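Local coordinates for luciferase-like monooxygenase (PDB 7BIP), which is a luciferase-like monooxygenase of rishirilide biosynthesis that probably inserts oxygen from molecular oxygen into a polyketide intermediate, at residues H39-E44 and T320-V325; R72-A77 and R102-F107; M230-Y235 and K296-T301. All coordinates share one frame; numbering follows the deposited sequence.

Interaction 1: H39-E44 and T320-V325; sequences HVKTVE and TISLQV
The hydroxyl of S322 is gripped by two side chains of the strand facing it. NE2 of H39 lies 2.7 Å from OG of S322, a hydrogen bond at the edge of the imidazole in which either group could be the donor. The ammonium of K41 reaches the same oxygen from a second direction and donates to it, with NZ 2.7 Å from S322 OG. Beside these two bonds the methyl CG2 of T320 packs obliquely against H39 CE1 at 3.4 Å.

The torsions explain how both groups converge. The H39 ring occupies the crowded position between backbone N and carbonyl carbon (chi1 66°), while the K41 chain runs extended until a bend at chi3 (-73°) turns its tip to the serine. K41 NZ is also hydrogen-bonded to ND1 of H229, and the two partners would probably fix the rotation of the ammonium group. The T320 hydroxyl turns to E225 O.

The two strands are not direct neighbours: their axes pass 7.9 Å apart at 63°, and strand 2-6 pairs with both in the curled parallel sheet of the TIM-barrel fold. The side chains thus meet across strand 2-6, whose N6 touches both K41 and S322, and helix 57-67 packs behind T42.

Interaction 2: R72-A77 and R102-F107; sequences RLVTGA and RLDVGF
Strands 72-78 and 103-107 are adjacent parallel strands of a beta-alpha-beta unit in the TIM barrel, connected through helix 85-98. Their middle is closely knit: D104 N donates to L73 O at 2.9 Å, nearly along the C=O axis, and T75 N returns a bond to D104 O. On the face carrying V74 and D104, the valine methyls lie obliquely against the aspartate CB.

The grip of R72 on the buried D104 is equally tight. R72, bent at chi3 (68°), approaches side-on: NE meets the syn lone pair of OD2 at 2.9 Å, exactly in the guanidinium plane, whereas NH2 meets OD1 at 3.0 Å from above the carboxylate plane. NH2 also donates to G101 O, and R102 O lies over one face of the R72 guanidinium, toward its rim. An alanine in place of R72 would remove both guanidinium bonds to D104, which would probably leave its buried carboxylate less firmly placed and its charge poorly compensated.

The partly exposed R102 side is looser. L73 CD2 sits 3.8 Å from R102 NH1, over one face of that guanidinium and toward its rim; V71 O and T68 OG1 hold this NH1. At the far end the chain turns at G76 before a cis peptide to A77, and G106 N makes only a weak bond to T75 O. There T75, with OG1 in the crowded position (chi1 57°), donates from OG1 to an in-plane lone pair of G106 O at 2.9 Å.

Interaction 3: M230-Y235 and K296-T301; sequences MSYNCY and KALVGT. With EDO (1,2-ethanediol), chain I.
Residues 230-235 of strand 228-236 run parallel to strand 298-300, the axes of these short segments 4.6 Å apart and 20° from alignment. Three backbone hydrogen bonds join them: L298 N to N233 O, Y235 N to L298 O, and G300 N to Y235 O. The first and last lie nearly along their C=O axes, whereas Y235 N sits above the plane of the L298 carbonyl. Upstream of this pairing a water bridges N233 N and K296 O.

L298 carries much of the side-chain packing: its CG meets Y232 CB at 3.9 Å, the two chains crossing obliquely, and I312 of helix 302-316 touches both. Y232 turns a ring edge to the backbone of K296 and A297. Strand 298-300 is an additional strand beside the eight of the TIM barrel, pairing with strand 228-236, which is itself flanked in the barrel by strands 192-195 and 320-324.

On the face with Y235 and V299, Y235 CB lies 4.2 Å from V299 CG1. The ring turns from the pair, its OH hydrogen-bonded to E334 and R337. At the backbone angles of G300 (phi 159°, psi -163°) a CB would jam against the preceding carbonyl oxygen. T301 then N-caps helix 302-316 through its hydroxyl, while N233 OD1 receives a weak hydrogen bond from 1,2-ethanediol, probably a crystallisation additive.

All three interactions belong to one curled parallel sheet, and interaction 1 touches both others. Towards interaction 2, strand 39-42 is a direct neighbour of strand 72-78: V40 N lies 2.8 Å from R72 O, a probable hydrogen bond, as is T42 O to G76 N. Towards interaction 3, strand 320-324 borders strand 228-236, with Q324 N 2.8 Å from Y232 O. Interactions 2 and 3 do not meet; their centres are about 20 Å apart. K41 has been seen at a calcium site of this protein, though no calcium is bound to this chain there. The side chain of V74 in interaction 2 is about 4 Å from that of K41. The side chain of Y232 in interaction 3 is about 9 Å from that of K41.

Interaction 1: H39-E44 and T320-V325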
ATOM      1  N   HIS A  39      -9.900  -8.141 -14.775  1.00 14.16           N
ATOM      2  CA  HIS A  39      -9.295  -7.293 -13.751  1.00 12.49           C
ATOM      3  C   HIS A  39      -9.820  -7.673 -12.371  1.00 12.51           C
ATOM      4  O   HIS A  39     -10.792  -8.419 -12.234  1.00 14.03           O
ATOM      5  CB  HIS A  39      -9.570  -5.810 -14.027  1.00 10.73           C
ATOM      6  CG  HIS A  39     -11.015  -5.438 -13.908  1.00 10.57           C
ATOM      7  ND1 HIS A  39     -11.826  -5.266 -15.007  1.00 15.18           N
ATOM      8  CD2 HIS A  39     -11.792  -5.195 -12.823  1.00 13.95           C
ATOM      9  CE1 HIS A  39     -13.044  -4.940 -14.607  1.00 16.59           C
ATOM     10  NE2 HIS A  39     -13.050  -4.890 -13.287  1.00 15.17           N
ATOM     11  N   VAL A  40      -9.147  -7.133 -11.352  1.00 12.22           N
ATOM     12  CA  VAL A  40      -9.590  -7.129  -9.960  1.00  9.93           C
ATOM     13  C   VAL A  40      -9.641  -5.671  -9.509  1.00 13.29           C
ATOM     14  O   VAL A  40      -8.652  -4.939  -9.650  1.00 13.67           O
ATOM     15  CB  VAL A  40      -8.641  -7.938  -9.050  1.00 11.94           C
ATOM     16  CG1 VAL A  40      -9.059  -7.806  -7.590  1.00 14.18           C
ATOM     17  CG2 VAL A  40      -8.620  -9.421  -9.468  1.00 13.15           C
ATOM     18  N   LYS A  41     -10.785  -5.249  -8.980  1.00 13.06           N
ATOM     19  CA  LYS A  41     -11.001  -3.870  -8.558  1.00 12.99           C
ATOM     20  C   LYS A  41     -11.294  -3.847  -7.061  1.00 14.21           C
ATOM     21  O   LYS A  41     -11.843  -4.803  -6.518  1.00 13.84           O
ATOM     22  CB  LYS A  41     -12.181  -3.254  -9.350  1.00 10.19           C
ATOM     23  CG  LYS A  41     -12.603  -1.843  -8.940  1.00 10.33           C
ATOM     24  CD  LYS A  41     -13.706  -1.332  -9.873  1.00 12.14           C
ATOM     25  CE  LYS A  41     -13.167  -0.987 -11.256  1.00 13.82           C
ATOM     26  NZ  LYS A  41     -14.321  -0.777 -12.207  1.00 15.11           N
ATOM     27  N   THR A  42     -10.905  -2.772  -6.378  1.00 11.74           N
ATOM     28  CA  THR A  42     -11.424  -2.539  -5.037  1.00 14.55           C
ATOM     29  C   THR A  42     -11.512  -1.038  -4.799  1.00 14.50           C
ATOM     30  O   THR A  42     -11.171  -0.231  -5.669  1.00 13.93           O
ATOM     31  CB  THR A  42     -10.584  -3.255  -3.965  1.00 14.41           C
ATOM     32  OG1 THR A  42     -11.332  -3.289  -2.740  1.00 17.24           O
ATOM     33  CG2 THR A  42      -9.262  -2.532  -3.723  1.00 15.54           C
ATOM     34  N   VAL A  43     -11.949  -0.670  -3.593  1.00 13.92           N
ATOM     35  CA  VAL A  43     -12.468   0.663  -3.314  1.00 12.21           C
ATOM     36  C   VAL A  43     -11.661   1.326  -2.195  1.00 15.17           C
ATOM     37  O   VAL A  43     -10.792   0.717  -1.577  1.00 15.77           O
ATOM     38  CB  VAL A  43     -13.956   0.611  -2.931  1.00 20.90           C
ATOM     39  CG1 VAL A  43     -14.706  -0.250  -3.927  1.00 34.62           C
ATOM     40  CG2 VAL A  43     -14.100   0.051  -1.521  1.00 31.65           C
ATOM     41  N   GLU A  44     -11.967   2.604  -1.946  1.00 15.27           N
ATOM     42  CA  GLU A  44     -11.411   3.350  -0.813  1.00 11.94           C
ATOM     43  C   GLU A  44     -12.562   3.922   0.005  1.00 14.36           C
ATOM     44  O   GLU A  44     -13.354   4.718  -0.513  1.00 15.27           O
ATOM     45  CB  GLU A  44     -10.495   4.490  -1.273  1.00 11.07           C
ATOM     46  CG  GLU A  44      -9.867   5.265  -0.104  1.00 15.22           C
ATOM     47  CD  GLU A  44      -8.920   6.362  -0.554  1.00 23.86           C
ATOM     48  OE1 GLU A  44      -8.588   6.406  -1.758  1.00 20.29           O
ATOM     49  OE2 GLU A  44      -8.510   7.189   0.298  1.00 20.20           O
ATOM     50  N   THR A 320     -16.362  -2.068 -19.978  1.00 13.72           N
ATOM     51  CA  THR A 320     -15.771  -2.928 -18.959  1.00 13.54           C
ATOM     52  C   THR A 320     -16.681  -2.976 -17.736  1.00 16.88           C
ATOM     53  O   THR A 320     -16.952  -1.937 -17.120  1.00 16.10           O
ATOM     54  CB  THR A 320     -14.382  -2.418 -18.583  1.00 14.68           C
ATOM     55  OG1 THR A 320     -13.543  -2.427 -19.750  1.00 17.08           O
ATOM     56  CG2 THR A 320     -13.765  -3.293 -17.507  1.00 14.62           C
ATOM     57  N   ILE A 321     -17.150  -4.176 -17.384  1.00 13.67           N
ATOM     58  CA  ILE A 321     -17.997  -4.376 -16.210  1.00 12.99           C
ATOM     59  C   ILE A 321     -17.151  -4.983 -15.101  1.00 12.16           C
ATOM     60  O   ILE A 321     -16.387  -5.925 -15.347  1.00 15.06           O
ATOM     61  CB  ILE A 321     -19.192  -5.292 -16.526  1.00 14.36           C
ATOM     62  CG1 ILE A 321     -20.276  -4.526 -17.295  1.00 15.05           C
ATOM     63  CG2 ILE A 321     -19.770  -5.889 -15.224  1.00 13.55           C
ATOM     64  CD1 ILE A 321     -21.464  -5.378 -17.763  1.00 15.38           C
ATOM     65  N   SER A 322     -17.292  -4.453 -13.887  1.00 13.50           N
ATOM     66  CA  SER A 322     -16.745  -5.079 -12.687  1.00 11.59           C
ATOM     67  C   SER A 322     -17.885  -5.765 -11.950  1.00 15.65           C
ATOM     68  O   SER A 322     -18.871  -5.113 -11.582  1.00 16.24           O
ATOM     69  CB  SER A 322     -16.057  -4.068 -11.763  1.00 14.38           C
ATOM     70  OG  SER A 322     -15.053  -3.344 -12.443  1.00 18.16           O
ATOM     71  N   LEU A 323     -17.744  -7.070 -11.733  1.00 11.94           N
ATOM     72  CA  LEU A 323     -18.767  -7.864 -11.055  1.00  9.83           C
ATOM     73  C   LEU A 323     -18.484  -7.847  -9.557  1.00 14.38           C
ATOM     74  O   LEU A 323     -17.481  -8.399  -9.104  1.00 16.05           O
ATOM     75  CB  LEU A 323     -18.765  -9.289 -11.603  1.00 13.05           C
ATOM     76  CG  LEU A 323     -18.861  -9.400 -13.127  1.00 15.24           C
ATOM     77  CD1 LEU A 323     -18.384 -10.774 -13.567  1.00 17.41           C
ATOM     78  CD2 LEU A 323     -20.299  -9.134 -13.602  1.00 16.06           C
ATOM     79  N   GLN A 324     -19.358  -7.203  -8.793  1.00 11.64           N
ATOM     80  CA  GLN A 324     -19.172  -7.101  -7.349  1.00 14.87           C
ATOM     81  C   GLN A 324     -19.680  -8.385  -6.690  1.00 14.14           C
ATOM     82  O   GLN A 324     -20.895  -8.606  -6.615  1.00 14.57           O
ATOM     83  CB  GLN A 324     -19.900  -5.865  -6.827  1.00 18.57           C
ATOM     84  CG  GLN A 324     -19.969  -5.810  -5.320  1.00 25.85           C
ATOM     85  CD  GLN A 324     -18.598  -5.914  -4.716  1.00 30.69           C
ATOM     86  OE1 GLN A 324     -17.660  -5.269  -5.179  1.00 35.60           O
ATOM     87  NE2 GLN A 324     -18.460  -6.739  -3.692  1.00 25.72           N
ATOM     88  N   VAL A 325     -18.769  -9.231  -6.191  1.00 13.08           N
ATOM     89  CA  VAL A 325     -19.109 -10.621  -5.862  1.00 14.47           C
ATOM     90  C   VAL A 325     -19.082 -10.921  -4.369  1.00 15.18           C
ATOM     91  O   VAL A 325     -19.373 -12.061  -3.987  1.00 15.00           O
ATOM     92  CB  VAL A 325     -18.200 -11.621  -6.607  1.00 14.44           C
ATOM     93  CG1 VAL A 325     -18.444 -11.569  -8.126  1.00 14.87           C
ATOM     94  CG2 VAL A 325     -16.730 -11.362  -6.301  1.00 14.74           C
TER

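Interaction 2: R72-A77 and R102-F107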
ATOM      1  N   ARG A  72      -5.653  -7.587 -14.602  1.00 14.62           N
ATOM      2  CA  ARG A  72      -5.301  -6.204 -14.300  1.00 13.97           C
ATOM      3  C   ARG A  72      -5.771  -5.828 -12.892  1.00 15.38           C
ATOM      4  O   ARG A  72      -6.618  -6.494 -12.294  1.00 12.60           O
ATOM      5  CB  ARG A  72      -5.893  -5.258 -15.347  1.00 14.79           C
ATOM      6  CG  ARG A  72      -5.360  -5.543 -16.771  1.00 18.44           C
ATOM      7  CD  ARG A  72      -5.644  -4.393 -17.744  1.00 16.25           C
ATOM      8  NE  ARG A  72      -4.880  -3.180 -17.430  1.00 17.97           N
ATOM      9  CZ  ARG A  72      -3.590  -2.995 -17.712  1.00 17.50           C
ATOM     10  NH1 ARG A  72      -2.890  -3.944 -18.318  1.00 18.38           N
ATOM     11  NH2 ARG A  72      -3.001  -1.852 -17.373  1.00 14.45           N
ATOM     12  N   LEU A  73      -5.180  -4.762 -12.350  1.00 12.24           N
ATOM     13  CA  LEU A  73      -5.524  -4.249 -11.026  1.00 14.34           C
ATOM     14  C   LEU A  73      -6.088  -2.847 -11.191  1.00 12.85           C
ATOM     15  O   LEU A  73      -5.457  -2.002 -11.825  1.00 11.90           O
ATOM     16  CB  LEU A  73      -4.290  -4.212 -10.103  1.00 13.64           C
ATOM     17  CG  LEU A  73      -3.589  -5.514  -9.710  1.00 15.00           C
ATOM     18  CD1 LEU A  73      -4.578  -6.628  -9.330  1.00 14.24           C
ATOM     19  CD2 LEU A  73      -2.681  -5.981 -10.825  1.00 13.33           C
ATOM     20  N   VAL A  74      -7.270  -2.586 -10.628  1.00 12.14           N
ATOM     21  CA  VAL A  74      -7.950  -1.314 -10.871  1.00 13.19           C
ATOM     22  C   VAL A  74      -8.406  -0.689  -9.559  1.00 12.49           C
ATOM     23  O   VAL A  74      -9.088  -1.339  -8.760  1.00 12.23           O
ATOM     24  CB  VAL A  74      -9.156  -1.484 -11.814  1.00 14.61           C
ATOM     25  CG1 VAL A  74      -9.717  -0.105 -12.209  1.00 15.15           C
ATOM     26  CG2 VAL A  74      -8.771  -2.297 -13.045  1.00 12.57           C
ATOM     27  N   THR A  75      -8.067   0.584  -9.350  1.00 13.08           N
ATOM     28  CA  THR A  75      -8.655   1.313  -8.231  1.00 12.03           C
ATOM     29  C   THR A  75     -10.035   1.829  -8.632  1.00 12.66           C
ATOM     30  O   THR A  75     -10.196   2.452  -9.685  1.00 15.48           O
ATOM     31  CB  THR A  75      -7.760   2.472  -7.767  1.00 13.66           C
ATOM     32  OG1 THR A  75      -7.483   3.382  -8.842  1.00 13.89           O
ATOM     33  CG2 THR A  75      -6.442   1.940  -7.220  1.00 13.92           C
ATOM     34  N   GLY A  76     -11.037   1.521  -7.814  1.00 13.94           N
ATOM     35  CA  GLY A  76     -12.384   2.003  -8.045  1.00 14.43           C
ATOM     36  C   GLY A  76     -13.026   2.486  -6.755  1.00 16.70           C
ATOM     37  O   GLY A  76     -13.948   1.840  -6.246  1.00 18.57           O
ATOM     38  N   ALA A  77     -12.576   3.615  -6.207  1.00 15.20           N
ATOM     39  CA  ALA A  77     -11.608   4.523  -6.826  1.00 14.45           C
ATOM     40  C   ALA A  77     -10.776   5.184  -5.733  1.00 16.93           C
ATOM     41  O   ALA A  77     -11.256   5.306  -4.599  1.00 17.70           O
ATOM     42  CB  ALA A  77     -12.328   5.580  -7.652  1.00 16.29           C
ATOM     43  N   ARG A 102       0.180  -3.644 -15.028  1.00 12.11           N
ATOM     44  CA  ARG A 102      -1.200  -4.124 -15.072  1.00 10.93           C
ATOM     45  C   ARG A 102      -2.182  -3.187 -14.376  1.00 12.20           C
ATOM     46  O   ARG A 102      -3.358  -3.538 -14.233  1.00 13.46           O
ATOM     47  CB  ARG A 102      -1.298  -5.523 -14.446  1.00 12.59           C
ATOM     48  CG  ARG A 102      -0.624  -6.629 -15.265  1.00 11.65           C
ATOM     49  CD  ARG A 102      -0.802  -7.996 -14.607  1.00 10.75           C
ATOM     50  NE  ARG A 102       0.034  -8.164 -13.412  1.00 12.33           N
ATOM     51  CZ  ARG A 102      -0.344  -8.830 -12.321  1.00 13.20           C
ATOM     52  NH1 ARG A 102      -1.556  -9.370 -12.253  1.00 14.18           N
ATOM     53  NH2 ARG A 102       0.489  -8.953 -11.293  1.00 11.59           N
ATOM     54  N   LEU A 103      -1.744  -1.991 -13.976  1.00 10.95           N
ATOM     55  CA  LEU A 103      -2.561  -1.089 -13.173  1.00 12.08           C
ATOM     56  C   LEU A 103      -3.365  -0.123 -14.043  1.00 11.36           C
ATOM     57  O   LEU A 103      -2.836   0.473 -14.986  1.00 13.80           O
ATOM     58  CB  LEU A 103      -1.661  -0.287 -12.220  1.00 11.18           C
ATOM     59  CG  LEU A 103      -2.304   0.796 -11.351  1.00  9.75           C
ATOM     60  CD1 LEU A 103      -3.260   0.170 -10.343  1.00 12.60           C
ATOM     61  CD2 LEU A 103      -1.224   1.569 -10.619  1.00 10.47           C
ATOM     62  N   ASP A 104      -4.646   0.046 -13.702  1.00 11.88           N
ATOM     63  CA  ASP A 104      -5.485   1.130 -14.198  1.00 13.06           C
ATOM     64  C   ASP A 104      -6.001   1.899 -12.992  1.00 16.58           C
ATOM     65  O   ASP A 104      -6.405   1.287 -11.997  1.00 13.51           O
ATOM     66  CB  ASP A 104      -6.681   0.600 -15.019  1.00 11.95           C
ATOM     67  CG  ASP A 104      -6.257  -0.379 -16.103  1.00 19.09           C
ATOM     68  OD1 ASP A 104      -5.353  -0.045 -16.886  1.00 19.65           O
ATOM     69  OD2 ASP A 104      -6.822  -1.489 -16.162  1.00 22.31           O
ATOM     70  N   VAL A 105      -5.995   3.235 -13.062  1.00 13.33           N
ATOM     71  CA  VAL A 105      -6.248   4.050 -11.872  1.00 12.59           C
ATOM     72  C   VAL A 105      -7.546   4.830 -12.060  1.00 13.65           C
ATOM     73  O   VAL A 105      -7.593   5.839 -12.775  1.00 14.06           O
ATOM     74  CB  VAL A 105      -5.090   4.995 -11.556  1.00 14.56           C
ATOM     75  CG1 VAL A 105      -5.401   5.738 -10.253  1.00 11.28           C
ATOM     76  CG2 VAL A 105      -3.794   4.203 -11.418  1.00 13.80           C
ATOM     77  N   GLY A 106      -8.600   4.388 -11.382  1.00 12.40           N
ATOM     78  CA  GLY A 106      -9.794   5.201 -11.232  1.00 13.45           C
ATOM     79  C   GLY A 106      -9.671   6.137 -10.040  1.00 13.91           C
ATOM     80  O   GLY A 106      -9.219   5.742  -8.963  1.00 11.83           O
ATOM     81  N   PHE A 107     -10.065   7.392 -10.263  1.00 13.36           N
ATOM     82  CA  PHE A 107     -10.126   8.440  -9.249  1.00 11.65           C
ATOM     83  C   PHE A 107     -11.589   8.824  -9.056  1.00 14.18           C
ATOM     84  O   PHE A 107     -12.316   8.999 -10.035  1.00 15.39           O
ATOM     85  CB  PHE A 107      -9.360   9.712  -9.674  1.00 12.22           C
ATOM     86  CG  PHE A 107      -7.875   9.522  -9.948  1.00 12.05           C
ATOM     87  CD1 PHE A 107      -6.925  10.015  -9.048  1.00 18.58           C
ATOM     88  CD2 PHE A 107      -7.429   8.951 -11.131  1.00 13.19           C
ATOM     89  CE1 PHE A 107      -5.553   9.885  -9.299  1.00 17.18           C
ATOM     90  CE2 PHE A 107      -6.060   8.825 -11.401  1.00 16.69           C
ATOM     91  CZ  PHE A 107      -5.118   9.293 -10.475  1.00 14.65           C
TER

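Interaction 3: M230-Y235 and K296-T301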
ATOM      1  N   MET A 230     -18.136   0.240 -15.382  1.00 16.05           N
ATOM      2  CA  MET A 230     -19.307   0.281 -14.514  1.00 14.68           C
ATOM      3  C   MET A 230     -19.279  -0.958 -13.634  1.00 15.23           C
ATOM      4  O   MET A 230     -18.879  -2.027 -14.093  1.00 16.40           O
ATOM      5  CB  MET A 230     -20.627   0.307 -15.299  1.00 15.51           C
ATOM      6  CG  MET A 230     -20.710   1.396 -16.364  1.00 14.12           C
ATOM      7  SD  MET A 230     -22.335   1.403 -17.133  0.92 18.16           S
ATOM      8  CE  MET A 230     -21.938   2.044 -18.760  1.00 21.23           C
ATOM      9  N   SER A 231     -19.709  -0.821 -12.382  1.00 13.76           N
ATOM     10  CA  SER A 231     -19.772  -1.949 -11.455  1.00 12.40           C
ATOM     11  C   SER A 231     -21.214  -2.398 -11.270  1.00 15.18           C
ATOM     12  O   SER A 231     -22.128  -1.571 -11.216  1.00 16.12           O
ATOM     13  CB  SER A 231     -19.162  -1.606 -10.094  1.00 18.49           C
ATOM     14  OG  SER A 231     -17.747  -1.524 -10.181  1.00 24.87           O
ATOM     15  N   TYR A 232     -21.409  -3.716 -11.179  1.00 14.63           N
ATOM     16  CA  TYR A 232     -22.722  -4.303 -10.930  1.00 13.08           C
ATOM     17  C   TYR A 232     -22.592  -5.361  -9.849  1.00 17.07           C
ATOM     18  O   TYR A 232     -21.704  -6.209  -9.930  1.00 15.07           O
ATOM     19  CB  TYR A 232     -23.291  -4.979 -12.177  1.00 13.59           C
ATOM     20  CG  TYR A 232     -23.757  -4.077 -13.296  1.00 13.90           C
ATOM     21  CD1 TYR A 232     -25.072  -3.628 -13.354  1.00 19.53           C
ATOM     22  CD2 TYR A 232     -22.894  -3.726 -14.324  1.00 18.27           C
ATOM     23  CE1 TYR A 232     -25.508  -2.826 -14.400  1.00 20.73           C
ATOM     24  CE2 TYR A 232     -23.315  -2.922 -15.366  1.00 18.41           C
ATOM     25  CZ  TYR A 232     -24.621  -2.485 -15.400  1.00 15.82           C
ATOM     26  OH  TYR A 232     -25.027  -1.687 -16.432  1.00 16.28           O
ATOM     27  N   ASN A 233     -23.497  -5.346  -8.871  1.00 14.44           N
ATOM     28  CA  ASN A 233     -23.586  -6.475  -7.952  1.00 13.54           C
ATOM     29  C   ASN A 233     -23.903  -7.747  -8.730  1.00 14.65           C
ATOM     30  O   ASN A 233     -24.731  -7.748  -9.646  1.00 17.48           O
ATOM     31  CB  ASN A 233     -24.645  -6.215  -6.884  1.00 17.65           C
ATOM     32  CG  ASN A 233     -24.243  -5.104  -5.939  1.00 29.41           C
ATOM     33  OD1 ASN A 233     -23.056  -4.894  -5.687  1.00 32.99           O
ATOM     34  ND2 ASN A 233     -25.226  -4.376  -5.419  1.00 39.59           N
ATOM     35  N   CYS A 234     -23.205  -8.834  -8.396  1.00 13.83           N
ATOM     36  CA  CYS A 234     -23.310 -10.029  -9.222  1.00 13.32           C
ATOM     37  C   CYS A 234     -23.369 -11.261  -8.337  1.00 13.98           C
ATOM     38  O   CYS A 234     -22.512 -11.446  -7.466  1.00 17.18           O
ATOM     39  CB  CYS A 234     -22.127 -10.116 -10.200  1.00 15.12           C
ATOM     40  SG  CYS A 234     -22.181 -11.571 -11.232  1.00 17.77           S
ATOM     41  N   TYR A 235     -24.381 -12.097  -8.563  1.00 12.37           N
ATOM     42  CA  TYR A 235     -24.510 -13.361  -7.845  1.00 14.44           C
ATOM     43  C   TYR A 235     -25.134 -14.367  -8.796  1.00 14.02           C
ATOM     44  O   TYR A 235     -26.223 -14.117  -9.325  1.00 14.38           O
ATOM     45  CB  TYR A 235     -25.369 -13.193  -6.575  1.00 12.73           C
ATOM     46  CG  TYR A 235     -25.343 -14.400  -5.669  1.00 15.16           C
ATOM     47  CD1 TYR A 235     -24.589 -14.396  -4.508  1.00 17.83           C
ATOM     48  CD2 TYR A 235     -26.056 -15.546  -5.981  1.00 13.50           C
ATOM     49  CE1 TYR A 235     -24.556 -15.506  -3.675  1.00 20.36           C
ATOM     50  CE2 TYR A 235     -26.027 -16.651  -5.170  1.00 13.85           C
ATOM     51  CZ  TYR A 235     -25.272 -16.627  -4.016  1.00 17.87           C
ATOM     52  OH  TYR A 235     -25.231 -17.726  -3.189  1.00 20.34           O
ATOM     53  N   LYS A 296     -30.142  -3.330 -13.135  1.00 19.89           N
ATOM     54  CA  LYS A 296     -29.324  -2.579 -12.196  1.00 17.15           C
ATOM     55  C   LYS A 296     -28.472  -3.483 -11.321  1.00 15.92           C
ATOM     56  O   LYS A 296     -27.662  -2.982 -10.534  1.00 18.88           O
ATOM     57  CB  LYS A 296     -30.208  -1.684 -11.326  1.00 19.13           C
ATOM     58  CG  LYS A 296     -30.827  -0.529 -12.100  1.00 26.18           C
ATOM     59  CD  LYS A 296     -31.758   0.279 -11.221  1.00 31.04           C
ATOM     60  CE  LYS A 296     -31.882   1.707 -11.716  1.00 36.38           C
ATOM     61  NZ  LYS A 296     -33.000   1.858 -12.688  1.00 37.96           N
ATOM     62  N   ALA A 297     -28.630  -4.796 -11.461  1.00 16.36           N
ATOM     63  CA  ALA A 297     -27.874  -5.807 -10.735  1.00 16.67           C
ATOM     64  C   ALA A 297     -27.906  -7.072 -11.573  1.00 19.56           C
ATOM     65  O   ALA A 297     -28.909  -7.359 -12.232  1.00 21.21           O
ATOM     66  CB  ALA A 297     -28.468  -6.075  -9.349  1.00 22.29           C
ATOM     67  N   LEU A 298     -26.811  -7.827 -11.540  1.00 14.15           N
ATOM     68  CA  LEU A 298     -26.643  -9.015 -12.380  1.00 13.22           C
ATOM     69  C   LEU A 298     -26.762 -10.235 -11.472  1.00 15.95           C
ATOM     70  O   LEU A 298     -25.765 -10.856 -11.093  1.00 15.18           O
ATOM     71  CB  LEU A 298     -25.292  -8.988 -13.124  1.00 15.10           C
ATOM     72  CG  LEU A 298     -25.113  -7.824 -14.095  1.00 17.20           C
ATOM     73  CD1 LEU A 298     -23.760  -7.889 -14.770  1.00 16.32           C
ATOM     74  CD2 LEU A 298     -26.223  -7.894 -15.139  1.00 16.64           C
ATOM     75  N   VAL A 299     -28.000 -10.580 -11.131  1.00 14.71           N
ATOM     76  CA  VAL A 299     -28.288 -11.643 -10.173  1.00 12.99           C
ATOM     77  C   VAL A 299     -29.246 -12.621 -10.832  1.00 12.83           C
ATOM     78  O   VAL A 299     -30.307 -12.217 -11.320  1.00 18.44           O
ATOM     79  CB  VAL A 299     -28.889 -11.086  -8.869  1.00 12.50           C
ATOM     80  CG1 VAL A 299     -29.279 -12.232  -7.904  1.00 13.75           C
ATOM     81  CG2 VAL A 299     -27.910 -10.098  -8.198  1.00 13.05           C
ATOM     82  N   GLY A 300     -28.868 -13.895 -10.873  1.00 12.99           N
ATOM     83  CA  GLY A 300     -29.748 -14.925 -11.412  1.00 13.78           C
ATOM     84  C   GLY A 300     -28.935 -16.143 -11.832  1.00 16.07           C
ATOM     85  O   GLY A 300     -27.791 -16.314 -11.417  1.00 14.18           O
ATOM     86  N   THR A 301     -29.557 -16.990 -12.654  1.00 13.40           N
ATOM     87  CA  THR A 301     -28.807 -18.049 -13.315  1.00 13.70           C
ATOM     88  C   THR A 301     -27.850 -17.437 -14.327  1.00 14.96           C
ATOM     89  O   THR A 301     -27.984 -16.267 -14.695  1.00 13.62           O
ATOM     90  CB  THR A 301     -29.731 -19.009 -14.055  1.00 15.74           C
ATOM     91  OG1 THR A 301     -30.378 -18.291 -15.117  1.00 15.60           O
ATOM     92  CG2 THR A 301     -30.760 -19.605 -13.128  1.00 15.55           C
TER
HETATM   93  C1  EDO I 407     -22.395  -1.066  -3.294  1.00 53.32           C
HETATM   94  O1  EDO I 407     -21.866  -2.267  -2.726  1.00 54.08           O
HETATM   95  C2  EDO I 407     -21.683  -0.785  -4.611  1.00 57.23           C
HETATM   96  O2  EDO I 407     -22.314  -1.526  -5.662  1.00 62.18           O
HETATM   97  O   HOH W   1     -25.608  -3.448  -8.718  1.00 18.82           O